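PDB 4FPW: CalU16 from Micromonospora echinospora, which probably confers resistance to an enediyne antibiotic by self-sacrifice, being a member of the AHA1 family with a Bet v 1-like fold. Local coordinates for residues 125-130 and 169-173. Residues are numbered along the deposited sequence.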
loop_
_atom_site.group_PDB
_atom_site.type_symbol
_atom_site.label_atom_id
_atom_site.label_comp_id
_atom_site.label_asym_id
_atom_site.label_seq_id
_atom_site.Cartn_x
_atom_site.Cartn_y
_atom_site.Cartn_z
ATOM N N GLY A 125 -5.765 -3.477 -4.170
ATOM C CA GLY A 125 -4.718 -4.438 -4.492
ATOM C C GLY A 125 -4.047 -4.101 -5.801
ATOM O O GLY A 125 -2.824 -3.988 -5.868
ATOM N N VAL A 126 -4.851 -3.912 -6.840
ATOM C CA VAL A 126 -4.330 -3.542 -8.145
ATOM C C VAL A 126 -3.648 -2.175 -8.089
ATOM O O VAL A 126 -2.563 -2.011 -8.609
ATOM C CB VAL A 126 -5.442 -3.534 -9.219
ATOM C CG1 VAL A 126 -4.896 -3.051 -10.553
ATOM C CG2 VAL A 126 -6.061 -4.919 -9.378
ATOM N N GLY A 127 -4.277 -1.207 -7.429
ATOM C CA GLY A 127 -3.762 0.143 -7.360
ATOM C C GLY A 127 -2.429 0.225 -6.677
ATOM O O GLY A 127 -1.560 0.991 -7.094
ATOM N N TRP A 128 -2.248 -0.551 -5.623
ATOM C CA TRP A 128 -0.933 -0.605 -4.982
ATOM C C TRP A 128 0.100 -1.323 -5.826
ATOM O O TRP A 128 1.271 -0.946 -5.835
ATOM C CB TRP A 128 -1.003 -1.244 -3.603
ATOM C CG TRP A 128 -1.592 -0.314 -2.637
ATOM C CD1 TRP A 128 -2.825 -0.392 -2.090
ATOM C CD2 TRP A 128 -1.001 0.892 -2.139
ATOM N NE1 TRP A 128 -3.038 0.671 -1.267
ATOM C CE2 TRP A 128 -1.933 1.476 -1.268
ATOM C CE3 TRP A 128 0.242 1.515 -2.317
ATOM C CZ2 TRP A 128 -1.678 2.667 -0.573
ATOM C CZ3 TRP A 128 0.498 2.704 -1.630
ATOM C CH2 TRP A 128 -0.462 3.262 -0.765
ATOM N N GLU A 129 -0.321 -2.362 -6.529
ATOM C CA GLU A 129 0.621 -3.119 -7.349
ATOM C C GLU A 129 1.211 -2.238 -8.428
ATOM O O GLU A 129 2.419 -2.277 -8.651
ATOM C CB GLU A 129 -0.049 -4.324 -7.979
ATOM C CG GLU A 129 0.034 -5.572 -7.127
ATOM C CD GLU A 129 -0.604 -6.748 -7.823
ATOM O OE1 GLU A 129 -1.839 -6.889 -7.763
ATOM O OE2 GLU A 129 0.112 -7.520 -8.469
HETATM N N MSE A 130 0.363 -1.436 -9.077
HETATM C CA MSE A 130 0.817 -0.493 -10.107
HETATM C C MSE A 130 1.814 0.446 -9.495
HETATM O O MSE A 130 2.866 0.735 -10.073
HETATM C CB MSE A 130 -0.323 0.364 -10.647
HETATM C CG MSE A 130 -1.443 -0.429 -11.322
HETATM SE SE MSE A 130 -0.826 -1.371 -12.957
HETATM C CE MSE A 130 -2.398 -2.493 -12.952
ATOM N N ARG A 169 -4.118 -8.267 -13.381
ATOM C CA ARG A 169 -3.995 -8.115 -11.935
ATOM C C ARG A 169 -5.375 -8.081 -11.267
ATOM O O ARG A 169 -5.567 -8.663 -10.215
ATOM C CB ARG A 169 -3.151 -6.882 -11.575
ATOM C CG ARG A 169 -1.656 -7.077 -11.820
ATOM C CD ARG A 169 -0.813 -5.860 -11.431
ATOM N NE ARG A 169 0.619 -6.043 -11.677
ATOM C CZ ARG A 169 1.547 -5.077 -11.691
ATOM N NH1 ARG A 169 1.232 -3.802 -11.474
ATOM N NH2 ARG A 169 2.818 -5.390 -11.922
ATOM N N GLY A 170 -6.346 -7.435 -11.889
ATOM C CA GLY A 170 -7.710 -7.454 -11.371
ATOM C C GLY A 170 -8.319 -8.845 -11.322
ATOM O O GLY A 170 -8.994 -9.199 -10.359
ATOM N N GLU A 171 -8.092 -9.640 -12.366
ATOM C CA GLU A 171 -8.561 -11.037 -12.380
ATOM C C GLU A 171 -7.948 -11.863 -11.233
ATOM O O GLU A 171 -8.634 -12.670 -10.600
ATOM C CB GLU A 171 -8.264 -11.698 -13.727
ATOM C CG GLU A 171 -9.250 -11.329 -14.826
ATOM C CD GLU A 171 -8.729 -11.647 -16.215
ATOM O OE1 GLU A 171 -7.793 -12.473 -16.341
ATOM O OE2 GLU A 171 -9.257 -11.067 -17.187
ATOM N N ALA A 172 -6.671 -11.639 -10.953
ATOM C CA ALA A 172 -6.002 -12.316 -9.843
ATOM C C ALA A 172 -6.613 -11.998 -8.482
ATOM O O ALA A 172 -6.906 -12.908 -7.703
ATOM C CB ALA A 172 -4.521 -11.975 -9.838
ATOM N N TRP A 173 -6.811 -10.719 -8.188
ATOM C CA TRP A 173 -7.492 -10.336 -6.949
ATOM C C TRP A 173 -8.974 -10.768 -6.955
ATOM O O TRP A 173 -9.486 -11.277 -5.956
ATOM C CB TRP A 173 -7.389 -8.842 -6.739
ATOM C CG TRP A 173 -6.025 -8.362 -6.421
ATOM C CD1 TRP A 173 -5.236 -7.583 -7.202
ATOM C CD2 TRP A 173 -5.297 -8.598 -5.222
ATOM N NE1 TRP A 173 -4.059 -7.298 -6.558
ATOM C CE2 TRP A 173 -4.067 -7.921 -5.341
ATOM C CE3 TRP A 173 -5.565 -9.309 -4.051
ATOM C CZ2 TRP A 173 -3.104 -7.940 -4.339
ATOM C CZ3 TRP A 173 -4.618 -9.318 -3.057
ATOM C CH2 TRP A 173 -3.389 -8.641 -3.210
#
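Arg169 opens the contact by laying its extended side chain along helix 125-130. Its CB lies 4.1 Å from Val126 CG2, its CD 3.5 Å from Glu129 OE2, and its NH1 3.5 Å from SE of Met130, a selenomethionine here. The Glu129 OE2 to Arg169 NE distance is 3.6 Å, but the oxygen stands well out of the guanidinium plane, so this salt bridge is purely electrostatic; the far end of the arginine is held by a salt bridge from NH2 to Asp133, one turn after Glu129 on helix 118-138. At Gly170 the backbone itself is the surface: Val126 CG2 rests 3.6 Å from Gly170 N. One turn beyond Arg169, Trp173 inserts its indole. Trp173 NE1 donates a short hydrogen bond to Glu129 OE1 (2.6 Å), Trp173 CD1 packs 3.5 Å from Val126 CG2, and Gly125 CA sits over the five-membered ring of Trp173 in a CH-pi contact, 3.9 Å from its centroid. An ideal CB on Gly125 would be 2.5 Å from Trp173 CE2, so glycine is what lets the ring come this close. The segment axes approach to 9.7 Å at 135°, obliquely antiparallel. This joins the long helix 118-138 of the Bet v 1-like (helix-grip) fold to the C-terminal helix 161-177, while strands 7-15 and 20-29 flank the buried side: Arg8 forms a salt bridge with Glu129, and Leu10, Ile23 and Ile25 pack on Trp173.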